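Local structure of glutathione S-transferase (Cupriavidus metallidurans, 4MK3) at residues Val112-Glu116 with Thr176-Val182; Ala119-Leu123 with Ala181-Ala185. The protein probably catalyses the conjugation of glutathione to electrophilic substrates as a glutathione transferase, and here holds the derivative glutathione sulfinic acid in its glutathione pocket. One frame throughout, in Å; residues are numbered along the deposited sequence.

Interaction 1 of 2, residues Val112-Glu116 with Thr176-Val182; sequences VRCWE and TLADVAV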
loop_
_atom_site.group_PDB
_atom_site.type_symbol
_atom_site.label_atom_id
_atom_site.label_comp_id
_atom_site.label_asym_id
_atom_site.label_seq_id
_atom_site.Cartn_x
_atom_site.Cartn_y
_atom_site.Cartn_z
ATOM N N VAL A 112 5.249 -7.614 11.715
ATOM C CA VAL A 112 5.913 -6.378 11.325
ATOM C C VAL A 112 5.269 -5.741 10.105
ATOM O O VAL A 112 5.089 -4.522 10.072
ATOM C CB VAL A 112 7.428 -6.632 11.093
ATOM C CG1 VAL A 112 8.120 -5.474 10.366
ATOM C CG2 VAL A 112 8.095 -6.908 12.428
ATOM N N ARG A 113 4.917 -6.542 9.106
ATOM C CA ARG A 113 4.327 -5.964 7.914
ATOM C C ARG A 113 2.901 -5.456 8.163
ATOM O O ARG A 113 2.481 -4.477 7.537
ATOM C CB ARG A 113 4.343 -6.975 6.769
ATOM C CG ARG A 113 5.717 -7.447 6.287
ATOM C CD ARG A 113 6.845 -6.445 6.365
ATOM N NE ARG A 113 6.796 -5.332 5.418
ATOM C CZ ARG A 113 7.250 -5.360 4.168
ATOM N NH1 ARG A 113 7.725 -6.481 3.649
ATOM N NH2 ARG A 113 7.210 -4.252 3.436
ATOM N N CYS A 114 2.171 -6.074 9.076
ATOM C CA CYS A 114 0.852 -5.564 9.408
ATOM C C CYS A 114 0.956 -4.234 10.168
ATOM O O CYS A 114 0.208 -3.297 9.897
ATOM C CB CYS A 114 0.068 -6.618 10.174
ATOM S SG CYS A 114 -1.609 -6.097 10.560
ATOM N N TRP A 115 1.913 -4.120 11.080
ATOM C CA TRP A 115 2.200 -2.846 11.707
ATOM C C TRP A 115 2.506 -1.782 10.666
ATOM O O TRP A 115 2.037 -0.645 10.764
ATOM C CB TRP A 115 3.383 -2.953 12.662
ATOM C CG TRP A 115 3.048 -3.362 14.061
ATOM C CD1 TRP A 115 3.271 -4.578 14.655
ATOM C CD2 TRP A 115 2.458 -2.527 15.049
ATOM N NE1 TRP A 115 2.824 -4.547 15.964
ATOM C CE2 TRP A 115 2.339 -3.291 16.226
ATOM C CE3 TRP A 115 2.021 -1.197 15.061
ATOM C CZ2 TRP A 115 1.799 -2.775 17.405
ATOM C CZ3 TRP A 115 1.502 -0.680 16.251
ATOM C CH2 TRP A 115 1.386 -1.472 17.395
ATOM N N GLU A 116 3.322 -2.115 9.673
ATOM C CA GLU A 116 3.654 -1.155 8.627
ATOM C C GLU A 116 2.402 -0.743 7.854
ATOM O O GLU A 116 2.208 0.426 7.550
ATOM C CB GLU A 116 4.707 -1.717 7.686
ATOM C CG GLU A 116 5.064 -0.748 6.544
ATOM C CD GLU A 116 5.995 -1.346 5.498
ATOM O OE1 GLU A 116 5.972 -2.579 5.281
ATOM O OE2 GLU A 116 6.789 -0.591 4.892
ATOM N N THR A 176 12.149 -2.752 14.894
ATOM C CA THR A 176 11.901 -3.271 13.552
ATOM C C THR A 176 11.282 -2.190 12.678
ATOM O O THR A 176 11.017 -1.064 13.099
ATOM C CB THR A 176 10.900 -4.457 13.578
ATOM O OG1 THR A 176 9.604 -3.980 13.964
ATOM C CG2 THR A 176 11.355 -5.583 14.507
ATOM N N LEU A 177 11.036 -2.570 11.430
ATOM C CA LEU A 177 10.330 -1.689 10.513
ATOM C C LEU A 177 8.974 -1.252 11.058
ATOM O O LEU A 177 8.481 -0.182 10.698
ATOM C CB LEU A 177 10.171 -2.407 9.169
ATOM C CG LEU A 177 9.425 -1.663 8.054
ATOM C CD1 LEU A 177 10.123 -0.365 7.683
ATOM C CD2 LEU A 177 9.304 -2.563 6.824
ATOM N N ALA A 178 8.346 -2.061 11.921
ATOM C CA ALA A 178 7.109 -1.635 12.542
ATOM C C ALA A 178 7.276 -0.314 13.281
ATOM O O ALA A 178 6.459 0.615 13.142
ATOM C CB ALA A 178 6.600 -2.719 13.498
ATOM N N ASP A 179 8.337 -0.240 14.079
ATOM C CA ASP A 179 8.622 0.971 14.839
ATOM C C ASP A 179 8.947 2.140 13.945
ATOM O O ASP A 179 8.484 3.262 14.185
ATOM C CB ASP A 179 9.771 0.664 15.797
ATOM C CG ASP A 179 9.458 -0.515 16.661
ATOM O OD1 ASP A 179 8.576 -0.393 17.555
ATOM O OD2 ASP A 179 10.053 -1.587 16.415
ATOM N N VAL A 180 9.761 1.902 12.919
ATOM C CA VAL A 180 10.065 2.965 11.956
ATOM C C VAL A 180 8.776 3.562 11.387
ATOM O O VAL A 180 8.596 4.779 11.365
ATOM C CB VAL A 180 10.941 2.427 10.810
ATOM C CG1 VAL A 180 11.191 3.497 9.764
ATOM C CG2 VAL A 180 12.259 1.905 11.318
ATOM N N ALA A 181 7.894 2.688 10.935
ATOM C CA ALA A 181 6.674 3.107 10.258
ATOM C C ALA A 181 5.770 3.888 11.219
ATOM O O ALA A 181 5.252 4.958 10.885
ATOM C CB ALA A 181 5.983 1.908 9.666
ATOM N N VAL A 182 5.578 3.366 12.422
ATOM C CA VAL A 182 4.758 4.036 13.426
ATOM C C VAL A 182 5.352 5.383 13.818
ATOM O O VAL A 182 4.649 6.391 13.862
ATOM C CB VAL A 182 4.540 3.126 14.663
ATOM C CG1 VAL A 182 3.885 3.909 15.796
ATOM C CG2 VAL A 182 3.697 1.906 14.278
#
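Trp115 meets Ala178 and Val182 at a slant: the Val182 methyl CG2 lies 3.6 Å from Trp115 CE3, and Ala178 CB presses on the stem of the indole, 3.3 Å from Trp115 CB. The other flat group, the Arg113 guanidinium, has the Glu116 carboxylate at its edge and in its plane. Arg113 NE and NH2 both grip Glu116 OE1, at 2.9 and 2.8 Å; OE1 receives NH2 through its syn lone pair and NE nearly along its C-O bond. Leu177 CD2 sits obliquely beside this salt bridge, 3.7 Å from Glu116 OE1. An extended chain starting with CG opposite the backbone N (chi1 179°) carries the carboxylate there, and OE2 salt-bridges Lys36. An alanine at Glu116 would remove this acceptor, and the Arg113 guanidinium would probably turn more freely while Lys36 lost this mate. Val112 CG2 packs 3.6 Å from Thr176 OG1, the oxygen that caps Ala178 N. Thr176 and Asp179 form the capping box characteristic of this helix start in the glutathione transferase fold. Segments 112-116 and 177-182 run nearly parallel (6°, axes 8.1 Å apart), with helix 32-44 against Leu177 and Ala181, helix 85-94 against Glu116 and Leu177, and helix 203-212 against Val182.

Interaction 2 of 2, residues Ala119-Leu123 with Ala181-Ala185; sequences ADGLL and AVGCA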
loop_
_atom_site.group_PDB
_atom_site.type_symbol
_atom_site.label_atom_id
_atom_site.label_comp_id
_atom_site.label_asym_id
_atom_site.label_seq_id
_atom_site.Cartn_x
_atom_site.Cartn_y
_atom_site.Cartn_z
ATOM N N ALA A 119 0.389 1.739 9.980
ATOM C CA ALA A 119 0.991 3.067 9.955
ATOM C C ALA A 119 0.801 3.755 8.603
ATOM O O ALA A 119 0.426 4.924 8.529
ATOM C CB ALA A 119 2.456 2.977 10.311
ATOM N N ASP A 120 1.044 3.016 7.532
ATOM C CA ASP A 120 0.901 3.558 6.186
ATOM C C ASP A 120 -0.564 3.927 5.941
ATOM O O ASP A 120 -0.857 4.902 5.253
ATOM C CB ASP A 120 1.325 2.506 5.146
ATOM C CG ASP A 120 2.849 2.365 4.972
ATOM O OD1 ASP A 120 3.640 3.015 5.689
ATOM O OD2 ASP A 120 3.236 1.584 4.076
ATOM N N GLY A 121 -1.479 3.127 6.469
ATOM C CA GLY A 121 -2.905 3.422 6.327
ATOM C C GLY A 121 -3.346 4.671 7.046
ATOM O O GLY A 121 -4.210 5.435 6.556
ATOM N N LEU A 122 -2.784 4.902 8.223
ATOM C CA LEU A 122 -2.991 6.153 8.944
ATOM C C LEU A 122 -2.494 7.312 8.052
ATOM O O LEU A 122 -3.209 8.311 7.850
ATOM C CB LEU A 122 -2.267 6.104 10.296
ATOM C CG LEU A 122 -2.462 7.310 11.206
ATOM C CD1 LEU A 122 -2.048 6.960 12.627
ATOM C CD2 LEU A 122 -1.684 8.547 10.755
ATOM N N LEU A 123 -1.290 7.177 7.492
ATOM C CA LEU A 123 -0.776 8.181 6.569
ATOM C C LEU A 123 -1.667 8.388 5.348
ATOM O O LEU A 123 -1.876 9.531 4.933
ATOM C CB LEU A 123 0.640 7.815 6.114
ATOM C CG LEU A 123 1.710 7.895 7.212
ATOM C CD1 LEU A 123 3.048 7.438 6.647
ATOM C CD2 LEU A 123 1.814 9.270 7.773
ATOM N N ALA A 181 7.894 2.688 10.935
ATOM C CA ALA A 181 6.674 3.107 10.258
ATOM C C ALA A 181 5.770 3.888 11.219
ATOM O O ALA A 181 5.252 4.958 10.885
ATOM C CB ALA A 181 5.983 1.908 9.666
ATOM N N VAL A 182 5.578 3.366 12.422
ATOM C CA VAL A 182 4.758 4.036 13.426
ATOM C C VAL A 182 5.352 5.383 13.818
ATOM O O VAL A 182 4.649 6.391 13.862
ATOM C CB VAL A 182 4.540 3.126 14.663
ATOM C CG1 VAL A 182 3.885 3.909 15.796
ATOM C CG2 VAL A 182 3.697 1.906 14.278
ATOM N N GLY A 183 6.669 5.433 14.013
ATOM C CA GLY A 183 7.328 6.670 14.355
ATOM C C GLY A 183 7.152 7.746 13.301
ATOM O O GLY A 183 6.975 8.934 13.590
ATOM N N CYS A 184 7.251 7.336 12.043
ATOM C CA CYS A 184 7.048 8.263 10.934
ATOM C C CYS A 184 5.617 8.799 10.873
ATOM O O CYS A 184 5.394 9.996 10.583
ATOM C CB CYS A 184 7.431 7.612 9.607
ATOM S SG CYS A 184 9.249 7.438 9.398
ATOM N N ALA A 185 4.656 7.931 11.180
ATOM C CA ALA A 185 3.249 8.302 11.176
ATOM C C ALA A 185 2.958 9.292 12.303
ATOM O O ALA A 185 2.307 10.315 12.083
ATOM C CB ALA A 185 2.354 7.058 11.261
HETATM O O HOH W 1 4.997 4.617 7.714
#
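Ala119 and Val182 mark where segments 119-123 and 181-185 come nearest, their CA atoms 5.2 Å apart. The segments run in the same direction with their axes 8.9 Å apart and inclined at 21°, a near-parallel helix packing within the all-helical C-terminal domain of the glutathione transferase fold; alanines at the seam let the backbones come close. The methyl of Ala119 points toward the opposing helix: its CB is 3.5 Å from Ala181 O and 3.7 Å from Ala181 CB. One turn on, Ala185 aims its CB back at helix 106-134, 4.0 Å from Ala119 O, and Leu122 CD2 and Leu123 CD2 both approach this methyl. Leu123 also reaches the backbone, its CD2 3.8 Å from Ala185 CA; its first torsion (chi1 -68°) sets CG opposite the carbonyl carbon. Beyond the seam, Leu122 packs on Leu157 and Met160 of helix 143-164, while Leu123 touches Pro32 and Tyr33, two residues of the ligand pocket, and so stands in its second shell. The polar link is a water, which donates to Asp120 OD1 and, at 3.2 Å, to Ala181 O. That carbonyl thus has two donors, since it also accepts the helical bond from Ala185 N. Asp120 OD2 is meanwhile salt-bridged to Lys36 and Arg86. Mainly apolar, the contact holds by fit, and the water relays the Asp120 carboxylate to the Ala181 carbonyl.

In the fold
From the N terminus the chain first builds the thioredoxin-like domain, with its four-stranded sheet and helices 32-44 and 85-94, then enters the all-helical domain through helix 106-134. Interaction 1 closes a long loop from 112-116 to 176-182, and interaction 2 another from 119-123 to 181-185; helix 143-164 lies within both. The loops cross, because each contact advances along both partners in the same order, as parallel helices require. Sharing Ala181 and Val182, with centres about 8 Å apart, they form one continuous seam between helices 106-134 and 177-192. Lys36 of helix 32-44, salt-bridged to Glu116 and Asp120, ties this helical core to the N-terminal domain.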